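Local atomic coordinates of Zn-dependent hydrolase, glyoxylase (Echinicola vietnamensis, PDB entry 6T5K), a protein that probably hydrolyses beta-lactam antibiotics to substituted beta-amino acids, using bound zinc ions, as a periplasmic class B metallo-beta-lactamase. Residues T99-D104 with L194-V199; Q165-G170 with G181-A186; Y120-T125 with V156-E161. One frame throughout, in Å; residues are numbered along the deposited sequence.

Contact 1: residues T99-D104 with L194-V199; sequences THFHLD and LEDANV. With ZN (zinc ion), chain G; ZN (zinc ion), chain H.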
loop_
_atom_site.group_PDB
_atom_site.type_symbol
_atom_site.label_atom_id
_atom_site.label_comp_id
_atom_site.label_asym_id
_atom_site.label_seq_id
_atom_site.Cartn_x
_atom_site.Cartn_y
_atom_site.Cartn_z
ATOM N N THR A 99 4.011 -4.052 0.638
ATOM C CA THR A 99 3.055 -4.580 1.605
ATOM C C THR A 99 2.748 -6.068 1.444
ATOM O O THR A 99 2.070 -6.632 2.315
ATOM C CB THR A 99 1.773 -3.732 1.665
ATOM O OG1 THR A 99 1.085 -3.743 0.423
ATOM C CG2 THR A 99 2.083 -2.302 2.118
ATOM N N HIS A 100 3.180 -6.700 0.365
ATOM C CA HIS A 100 3.304 -8.156 0.282
ATOM C C HIS A 100 4.202 -8.452 -0.910
ATOM O O HIS A 100 4.716 -7.538 -1.562
ATOM C CB HIS A 100 1.980 -8.948 0.258
ATOM C CG HIS A 100 1.078 -8.659 -0.902
ATOM N ND1 HIS A 100 0.225 -7.579 -0.933
ATOM C CD2 HIS A 100 0.835 -9.358 -2.038
ATOM C CE1 HIS A 100 -0.460 -7.592 -2.066
ATOM N NE2 HIS A 100 -0.120 -8.665 -2.746
ATOM N N PHE A 101 4.415 -9.729 -1.184
ATOM C CA PHE A 101 5.446 -10.110 -2.151
ATOM C C PHE A 101 5.033 -10.016 -3.619
ATOM O O PHE A 101 5.881 -10.237 -4.487
ATOM C CB PHE A 101 5.964 -11.526 -1.860
ATOM C CG PHE A 101 5.047 -12.636 -2.309
ATOM C CD1 PHE A 101 4.038 -13.112 -1.462
ATOM C CD2 PHE A 101 5.218 -13.234 -3.558
ATOM C CE1 PHE A 101 3.216 -14.143 -1.865
ATOM C CE2 PHE A 101 4.395 -14.297 -3.955
ATOM C CZ PHE A 101 3.383 -14.732 -3.113
ATOM N N HIS A 102 3.781 -9.695 -3.933
ATOM C CA HIS A 102 3.346 -9.688 -5.327
ATOM C C HIS A 102 3.887 -8.463 -6.089
ATOM O O HIS A 102 4.336 -7.478 -5.515
ATOM C CB HIS A 102 1.827 -9.676 -5.409
ATOM C CG HIS A 102 1.178 -10.975 -5.070
ATOM N ND1 HIS A 102 -0.150 -11.061 -4.699
ATOM C CD2 HIS A 102 1.652 -12.243 -5.076
ATOM C CE1 HIS A 102 -0.461 -12.325 -4.494
ATOM N NE2 HIS A 102 0.614 -13.062 -4.710
ATOM N N LEU A 103 3.773 -8.511 -7.416
ATOM C CA LEU A 103 4.389 -7.476 -8.263
ATOM C C LEU A 103 3.699 -6.115 -8.175
ATOM O O LEU A 103 4.351 -5.093 -8.431
ATOM C CB LEU A 103 4.501 -7.983 -9.701
ATOM C CG LEU A 103 5.535 -9.104 -9.882
ATOM C CD1 LEU A 103 5.392 -9.669 -11.283
ATOM C CD2 LEU A 103 6.965 -8.603 -9.675
ATOM N N ASP A 104 2.426 -6.057 -7.794
ATOM C CA ASP A 104 1.771 -4.764 -7.586
ATOM C C ASP A 104 2.116 -4.148 -6.232
ATOM O O ASP A 104 1.482 -3.165 -5.813
ATOM C CB ASP A 104 0.241 -4.854 -7.786
ATOM C CG ASP A 104 -0.449 -5.893 -6.891
ATOM O OD1 ASP A 104 0.116 -7.007 -6.727
ATOM O OD2 ASP A 104 -1.594 -5.597 -6.388
ATOM N N LEU A 194 -7.298 -15.163 -5.382
ATOM C CA LEU A 194 -7.162 -15.940 -4.158
ATOM C C LEU A 194 -6.083 -16.999 -4.254
ATOM O O LEU A 194 -5.990 -17.848 -3.363
ATOM C CB LEU A 194 -8.477 -16.629 -3.805
ATOM C CG LEU A 194 -9.647 -15.687 -3.572
ATOM C CD1 LEU A 194 -10.921 -16.438 -3.294
ATOM C CD2 LEU A 194 -9.347 -14.753 -2.419
ATOM N N GLU A 195 -5.257 -16.974 -5.302
ATOM C CA GLU A 195 -4.295 -18.053 -5.511
ATOM C C GLU A 195 -3.325 -18.215 -4.344
ATOM O O GLU A 195 -2.903 -19.344 -4.037
ATOM C CB GLU A 195 -3.534 -17.828 -6.818
ATOM C CG GLU A 195 -4.258 -18.421 -7.998
ATOM C CD GLU A 195 -3.720 -17.933 -9.313
ATOM O OE1 GLU A 195 -4.556 -17.644 -10.202
ATOM O OE2 GLU A 195 -2.475 -17.840 -9.448
ATOM N N ASP A 196 -2.947 -17.112 -3.695
ATOM C CA ASP A 196 -1.995 -17.145 -2.595
ATOM C C ASP A 196 -2.658 -16.824 -1.250
ATOM O O ASP A 196 -1.977 -16.566 -0.251
ATOM C CB ASP A 196 -0.827 -16.196 -2.866
ATOM C CG ASP A 196 0.021 -16.639 -4.049
ATOM O OD1 ASP A 196 0.249 -17.874 -4.165
ATOM O OD2 ASP A 196 0.480 -15.744 -4.823
ATOM N N ALA A 197 -3.978 -16.875 -1.203
ATOM C CA ALA A 197 -4.734 -16.387 -0.062
ATOM C C ALA A 197 -4.944 -17.454 1.006
ATOM O O ALA A 197 -4.917 -18.659 0.740
ATOM C CB ALA A 197 -6.102 -15.851 -0.507
ATOM N N ASN A 198 -5.175 -16.973 2.231
ATOM C CA ASN A 198 -5.628 -17.790 3.360
ATOM C C ASN A 198 -6.985 -17.204 3.745
ATOM O O ASN A 198 -7.071 -16.219 4.500
ATOM C CB ASN A 198 -4.644 -17.706 4.503
ATOM C CG ASN A 198 -5.063 -18.534 5.686
ATOM O OD1 ASN A 198 -6.233 -18.904 5.838
ATOM N ND2 ASN A 198 -4.101 -18.850 6.526
ATOM N N VAL A 199 -8.046 -17.783 3.175
ATOM C CA VAL A 199 -9.383 -17.247 3.405
ATOM C C VAL A 199 -9.922 -17.585 4.791
ATOM O O VAL A 199 -10.868 -16.937 5.242
ATOM C CB VAL A 199 -10.399 -17.640 2.314
ATOM C CG1 VAL A 199 -9.975 -17.096 0.974
ATOM C CG2 VAL A 199 -10.639 -19.140 2.256
HETATM ZN ZN ZN G . -1.332 -9.482 -4.194
HETATM ZN ZN ZN H . -3.230 -6.779 -5.302
HETATM O O HOH W 1 -1.851 -8.363 -5.637
HETATM O O HOH W 2 -5.088 -8.096 -5.000
#
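His102 and Asp196 illustrate how a metal ligand is steered by a second-shell carboxylate. The imidazole of His102 faces two ways: its ND1 binds the zinc ion of chain G at 2.0 Å, while NE2 on the far side of the ring donates to OD2 of Asp196 at 2.7 Å. That bond is nearly straight (165°) and lies close to the imidazole plane. It is received by the anti lone pair of OD2, the one turned away from OD1, with the carboxylate twisted 40° from the ring. Bonded through both nitrogens, the imidazole has its rotation fixed, and the hydrogen bond to the carboxylate probably strengthens its donation to the metal.

The rest of the first shell comes from the HXHXD part of the superfamily's HXHXDH motif. His100 adds NE2 at 2.1 Å from the zinc ion of chain G, and His163 completes its protein ligands. Asp104 divides its carboxylate: OD2 binds the zinc ion of chain H, joined there by Cys182 and His223, whereas OD1 accepts a hydrogen bond from water 1 at 2.6 Å. This water bridges the two metals.

Phe101 backs the pair. A face of its ring lies against CD2 of His102, and its CZ comes within 3.5 Å of OD2 of Asp196, approaching obliquely. On the other segment, a type I turn from Leu194 to Ala197, closed by the bond from Ala197 N to Leu194 O, carries Asp196.

His102 is the N-cap of helix 103-106, and Phe101 packs on Thr125 and Leu128 of helix 123-131. Across the site, Leu194 and Ala197 lean on Trp202 of helix 201-212, so the contact links the loop after strand 92-98 to the approach of that helix.

Contact 2: residues Q165-G170 with G181-A186; sequences QDNVIG and GCLIKA. With ZN (zinc ion), chain H.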
loop_
_atom_site.group_PDB
_atom_site.type_symbol
_atom_site.label_atom_id
_atom_site.label_comp_id
_atom_site.label_asym_id
_atom_site.label_seq_id
_atom_site.Cartn_x
_atom_site.Cartn_y
_atom_site.Cartn_z
ATOM N N GLN A 165 0.079 -14.704 2.790
ATOM C CA GLN A 165 0.525 -15.013 4.140
ATOM C C GLN A 165 1.292 -13.874 4.784
ATOM O O GLN A 165 1.321 -13.787 6.019
ATOM C CB GLN A 165 1.399 -16.258 4.175
ATOM C CG GLN A 165 2.653 -16.200 3.306
ATOM C CD GLN A 165 3.567 -17.347 3.559
ATOM O OE1 GLN A 165 3.659 -18.266 2.760
ATOM N NE2 GLN A 165 4.250 -17.307 4.660
ATOM N N ASP A 166 1.908 -12.997 3.977
ATOM C CA ASP A 166 2.854 -11.992 4.438
ATOM C C ASP A 166 2.290 -10.570 4.426
ATOM O O ASP A 166 3.053 -9.632 4.689
ATOM C CB ASP A 166 4.107 -12.040 3.562
ATOM C CG ASP A 166 3.807 -11.749 2.084
ATOM O OD1 ASP A 166 2.783 -12.236 1.555
ATOM O OD2 ASP A 166 4.630 -11.035 1.451
ATOM N N ASN A 167 1.039 -10.401 4.067
ATOM C CA ASN A 167 0.534 -9.056 3.903
ATOM C C ASN A 167 0.551 -8.190 5.160
ATOM O O ASN A 167 0.261 -8.658 6.199
ATOM C CB ASN A 167 -0.799 -9.017 3.146
ATOM C CG ASN A 167 -1.885 -9.916 3.748
ATOM O OD1 ASN A 167 -2.820 -10.286 3.094
ATOM N ND2 ASN A 167 -1.761 -10.182 4.952
ATOM N N VAL A 168 0.919 -6.927 4.987
ATOM C CA VAL A 168 0.989 -5.964 6.071
ATOM C C VAL A 168 0.198 -4.731 5.697
ATOM O O VAL A 168 -0.087 -4.489 4.524
ATOM C CB VAL A 168 2.424 -5.561 6.471
ATOM C CG1 VAL A 168 3.145 -6.790 6.982
ATOM C CG2 VAL A 168 3.167 -4.982 5.288
ATOM N N ILE A 169 -0.125 -3.932 6.711
ATOM C CA ILE A 169 -0.795 -2.660 6.489
ATOM C C ILE A 169 0.157 -1.515 6.794
ATOM O O ILE A 169 1.161 -1.663 7.520
ATOM C CB ILE A 169 -2.142 -2.514 7.231
ATOM C CG1 ILE A 169 -1.975 -2.616 8.748
ATOM C CG2 ILE A 169 -3.079 -3.576 6.720
ATOM C CD1 ILE A 169 -1.469 -1.350 9.376
ATOM N N GLY A 170 -0.233 -0.330 6.307
ATOM C CA GLY A 170 0.398 0.903 6.726
ATOM C C GLY A 170 -0.629 1.768 7.425
ATOM O O GLY A 170 -1.757 1.902 6.955
ATOM N N GLY A 181 -3.749 -2.182 1.513
ATOM C CA GLY A 181 -3.208 -3.038 0.475
ATOM C C GLY A 181 -4.244 -4.065 0.056
ATOM O O GLY A 181 -5.446 -3.879 0.269
ATOM N N CYS A 182 -3.756 -5.172 -0.526
ATOM C CA CYS A 182 -4.692 -6.098 -1.146
ATOM C C CYS A 182 -5.440 -6.940 -0.136
ATOM O O CYS A 182 -6.340 -7.691 -0.530
ATOM C CB CYS A 182 -4.021 -6.941 -2.186
ATOM S SG CYS A 182 -3.199 -5.891 -3.398
ATOM N N LEU A 183 -5.074 -6.834 1.149
ATOM C CA LEU A 183 -5.834 -7.455 2.227
ATOM C C LEU A 183 -7.188 -6.805 2.406
ATOM O O LEU A 183 -8.102 -7.449 2.936
ATOM C CB LEU A 183 -5.031 -7.285 3.521
ATOM C CG LEU A 183 -5.535 -7.798 4.857
ATOM C CD1 LEU A 183 -5.664 -9.281 4.837
ATOM C CD2 LEU A 183 -4.558 -7.295 5.915
ATOM N N ILE A 184 -7.332 -5.536 2.019
ATOM C CA ILE A 184 -8.589 -4.816 2.155
ATOM C C ILE A 184 -9.192 -4.593 0.778
ATOM O O ILE A 184 -8.500 -4.128 -0.136
ATOM C CB ILE A 184 -8.421 -3.489 2.907
ATOM C CG1 ILE A 184 -7.800 -3.732 4.301
ATOM C CG2 ILE A 184 -9.766 -2.734 2.962
ATOM C CD1 ILE A 184 -8.562 -4.729 5.150
ATOM N N LYS A 185 -10.474 -4.945 0.637
ATOM C CA LYS A 185 -11.233 -4.758 -0.590
ATOM C C LYS A 185 -12.000 -3.446 -0.593
ATOM O O LYS A 185 -12.436 -2.951 0.448
ATOM C CB LYS A 185 -12.233 -5.892 -0.802
ATOM C CG LYS A 185 -11.579 -7.244 -0.844
ATOM C CD LYS A 185 -10.533 -7.322 -1.934
ATOM C CE LYS A 185 -10.061 -8.779 -2.140
ATOM N NZ LYS A 185 -9.070 -8.900 -3.198
ATOM N N ALA A 186 -12.132 -2.863 -1.786
ATOM C CA ALA A 186 -13.050 -1.749 -1.969
ATOM C C ALA A 186 -14.471 -2.188 -1.651
ATOM O O ALA A 186 -14.827 -3.359 -1.800
ATOM C CB ALA A 186 -12.979 -1.242 -3.410
HETATM ZN ZN ZN H . -3.230 -6.779 -5.302
HETATM O O HOH W 1 -1.851 -8.363 -5.637
HETATM O O HOH W 2 -5.088 -8.096 -5.000
#
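A small, buried contact, in which Leu183 packs against an amide and an isoleucine, joins the loop entering strand 169-172, with that strand's first residue, to the turn after strand 177-181. It lies in the core of the metallo-beta-lactamase fold, at the end of the five-stranded sheet nearest the metal site. No hydrogen bond crosses between the segments; Leu183 meets Asn167 and Ile169 by van der Waals contact, at the open end of the hairpin of strands 169-172 and 177-181.

The turn from Gly181 to Ile184 is of type I, closed by the bond from Ile184 N to Gly181 O at 3.1 Å. Two successive residues do different work. Cys182 sends SG to the zinc ion of chain H, 2.1 Å away, while Leu183 points its side chain at the other segment, CG lying opposite the backbone N (chi1 179°). The contact thus backs the turn that supplies a metal ligand.

CD2 of Leu183 meets CG2 of Ile169 at 4.1 Å, and Ile209 of helix 201-212 touches both side chains. CD1 and CB lie against the amide of Asn167, which crosses the leucine at about a right angle. The amide oxygen has its own partner: OD1 accepts a hydrogen bond from the backbone N of Thr164, next to the zinc ligand His163. That same OD1 is the atom nearest the leucine, 3.5 Å from CD1 of Leu183.

Contact 3: residues Y120-T125 with V156-E161; sequences YAFKNT and VHYFGE. With EDO (1,2-ethanediol), chain B.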
loop_
_atom_site.group_PDB
_atom_site.type_symbol
_atom_site.label_atom_id
_atom_site.label_comp_id
_atom_site.label_asym_id
_atom_site.label_seq_id
_atom_site.Cartn_x
_atom_site.Cartn_y
_atom_site.Cartn_z
ATOM N N TYR A 120 11.584 -1.732 2.693
ATOM C CA TYR A 120 11.225 -2.519 3.854
ATOM C C TYR A 120 10.012 -3.383 3.551
ATOM O O TYR A 120 9.175 -3.035 2.726
ATOM C CB TYR A 120 10.798 -1.602 5.006
ATOM C CG TYR A 120 11.879 -0.702 5.529
ATOM C CD1 TYR A 120 12.205 0.470 4.874
ATOM C CD2 TYR A 120 12.599 -1.035 6.677
ATOM C CE1 TYR A 120 13.202 1.305 5.357
ATOM C CE2 TYR A 120 13.590 -0.198 7.172
ATOM C CZ TYR A 120 13.894 0.966 6.497
ATOM O OH TYR A 120 14.875 1.797 6.983
ATOM N N ALA A 121 9.900 -4.495 4.269
ATOM C CA ALA A 121 8.742 -5.366 4.124
ATOM C C ALA A 121 8.729 -6.335 5.292
ATOM O O ALA A 121 9.698 -6.453 6.044
ATOM C CB ALA A 121 8.789 -6.123 2.798
ATOM N N PHE A 122 7.598 -7.006 5.463
ATOM C CA PHE A 122 7.546 -8.088 6.435
ATOM C C PHE A 122 8.664 -9.086 6.166
ATOM O O PHE A 122 8.986 -9.383 5.015
ATOM C CB PHE A 122 6.207 -8.796 6.290
ATOM C CG PHE A 122 5.909 -9.790 7.384
ATOM C CD1 PHE A 122 5.958 -9.425 8.736
ATOM C CD2 PHE A 122 5.533 -11.057 7.065
ATOM C CE1 PHE A 122 5.653 -10.345 9.732
ATOM C CE2 PHE A 122 5.176 -11.971 8.054
ATOM C CZ PHE A 122 5.272 -11.626 9.395
ATOM N N LYS A 123 9.220 -9.646 7.234
ATOM C CA LYS A 123 10.343 -10.565 7.085
ATOM C C LYS A 123 10.058 -11.653 6.056
ATOM O O LYS A 123 10.928 -12.002 5.251
ATOM C CB LYS A 123 10.701 -11.168 8.449
ATOM C CG LYS A 123 9.561 -11.881 9.154
ATOM C CD LYS A 123 9.939 -12.320 10.574
ATOM C CE LYS A 123 8.734 -12.882 11.291
ATOM N NZ LYS A 123 9.012 -13.339 12.691
ATOM N N ASN A 124 8.845 -12.203 6.056
ATOM C CA ASN A 124 8.542 -13.285 5.132
ATOM C C ASN A 124 8.348 -12.805 3.709
ATOM O O ASN A 124 8.472 -13.616 2.787
ATOM C CB ASN A 124 7.387 -14.133 5.637
ATOM C CG ASN A 124 7.807 -14.976 6.817
ATOM O OD1 ASN A 124 9.018 -15.153 7.089
ATOM N ND2 ASN A 124 6.838 -15.507 7.525
ATOM N N THR A 125 8.069 -11.512 3.504
ATOM C CA THR A 125 8.025 -10.987 2.140
ATOM C C THR A 125 9.383 -11.084 1.470
ATOM O O THR A 125 9.463 -11.362 0.265
ATOM C CB THR A 125 7.553 -9.542 2.178
ATOM O OG1 THR A 125 6.278 -9.501 2.835
ATOM C CG2 THR A 125 7.435 -8.959 0.776
ATOM N N VAL A 156 4.049 0.293 10.018
ATOM C CA VAL A 156 3.778 -0.871 9.198
ATOM C C VAL A 156 3.566 -2.019 10.163
ATOM O O VAL A 156 4.337 -2.160 11.118
ATOM C CB VAL A 156 4.938 -1.168 8.224
ATOM C CG1 VAL A 156 4.415 -2.058 7.106
ATOM C CG2 VAL A 156 5.568 0.105 7.693
ATOM N N HIS A 157 2.489 -2.782 9.971
ATOM C CA HIS A 157 2.090 -3.740 10.995
ATOM C C HIS A 157 1.546 -5.001 10.366
ATOM O O HIS A 157 0.750 -4.926 9.435
ATOM C CB HIS A 157 1.038 -3.106 11.902
ATOM C CG HIS A 157 0.841 -3.786 13.218
ATOM N ND1 HIS A 157 1.064 -3.138 14.410
ATOM C CD2 HIS A 157 0.396 -5.023 13.536
ATOM C CE1 HIS A 157 0.763 -3.948 15.410
ATOM N NE2 HIS A 157 0.370 -5.100 14.910
ATOM N N TYR A 158 2.005 -6.147 10.881
ATOM C CA TYR A 158 1.482 -7.453 10.505
ATOM C C TYR A 158 0.400 -7.883 11.490
ATOM O O TYR A 158 0.649 -7.980 12.699
ATOM C CB TYR A 158 2.616 -8.481 10.480
ATOM C CG TYR A 158 2.190 -9.834 10.024
ATOM C CD1 TYR A 158 1.815 -10.059 8.692
ATOM C CD2 TYR A 158 2.155 -10.909 10.916
ATOM C CE1 TYR A 158 1.416 -11.296 8.261
ATOM C CE2 TYR A 158 1.759 -12.168 10.490
ATOM C CZ TYR A 158 1.401 -12.349 9.165
ATOM O OH TYR A 158 1.014 -13.582 8.754
ATOM N N PHE A 159 -0.777 -8.174 10.962
ATOM C CA PHE A 159 -1.903 -8.640 11.750
ATOM C C PHE A 159 -2.322 -10.058 11.408
ATOM O O PHE A 159 -3.292 -10.553 12.006
ATOM C CB PHE A 159 -3.094 -7.724 11.515
ATOM C CG PHE A 159 -3.004 -6.414 12.228
ATOM C CD1 PHE A 159 -3.337 -6.309 13.560
ATOM C CD2 PHE A 159 -2.586 -5.274 11.557
ATOM C CE1 PHE A 159 -3.281 -5.098 14.213
ATOM C CE2 PHE A 159 -2.555 -4.043 12.211
ATOM C CZ PHE A 159 -2.872 -3.965 13.538
ATOM N N GLY A 160 -1.625 -10.727 10.496
ATOM C CA GLY A 160 -1.960 -12.079 10.109
ATOM C C GLY A 160 -2.215 -12.214 8.622
ATOM O O GLY A 160 -2.122 -11.265 7.847
ATOM N N GLU A 161 -2.519 -13.441 8.236
ATOM C CA GLU A 161 -2.650 -13.793 6.826
ATOM C C GLU A 161 -4.008 -13.360 6.249
ATOM O O GLU A 161 -4.997 -13.177 6.952
ATOM C CB GLU A 161 -2.465 -15.298 6.665
ATOM C CG GLU A 161 -1.175 -15.829 7.268
ATOM C CD GLU A 161 -0.770 -17.198 6.733
ATOM O OE1 GLU A 161 -1.506 -17.778 5.880
ATOM O OE2 GLU A 161 0.308 -17.687 7.151
HETATM C C1 EDO B . -1.510 -18.560 2.458
HETATM O O1 EDO B . -1.685 -19.358 3.626
HETATM C C2 EDO B . -1.345 -19.433 1.243
HETATM O O2 EDO B . -0.331 -20.398 1.528
#
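Phe122 and Tyr158 mark the closest backbone approach of these segments, their CA atoms 7.3 Å apart, and each stands where a strand gives way to something else. Strand 119-122 ends at Phe122, which is also the N-cap residue of helix 123-131; strand 152-157 stops just before Tyr158 and the chain continues as a loop. The main chains are too far apart to pair, and side chains bridge the gap, an instance of aromatic stacking where two sheets come together.

Both rings reach toward each other: chi1 is near trans in the two (-170° for Phe122), which swings each away from its own backbone N. They meet in a face-to-face stack with centroids 4.0 Å apart and planes inclined by 16°. The CE1-CZ side of the phenylalanine rests over the tyrosine ring, CE1 of Phe122 lying 3.5 Å from CG of Tyr158.

The outer faces are covered from within the segments: CG of Lys123 lies over the opposite face of Phe122, and the backbone N of Gly160 sits 3.5 Å above the other face of the Tyr158 ring. The phenol is held too, OH of Tyr158 being hydrogen-bonded to the backbone O of Gln165. OE1 of Glu161 accepts a bond from O1 of a 1,2-ethanediol molecule, probably a crystallisation additive.

Strand 119-122 lies between 92-98 and 139-141 in the eight-stranded sheet, and strand 152-157 between 144-149 and 169-172 in the five-stranded one. The stack therefore joins the end of one strand to the residue just past the other; Phe122 also touches Val168, just before strand 169-172.

Overall arrangement
Followed from the N terminus, the chain opens contact 1 at 99-104, after strand 92-98, and closes it only at 194-199. Within that long loop lie the other two in series: contact 3 closes a loop between 120-125 and 156-161, then contact 2 joins 165-170 to 181-186; neither crosses the other. Contact 3 spans the two sheets, contact 2 joins the loop entering one strand of the five-stranded sheet to the turn leaving its neighbour, and contact 1 reaches across the zinc site. Hydrogen bonds link them: Thr99 O with Val168 N, Thr125 OG1 with Asp166 OD2, and Glu161 OE1 with Asn198 ND2. Contacts 1 and 2 also share the zinc ion of chain H.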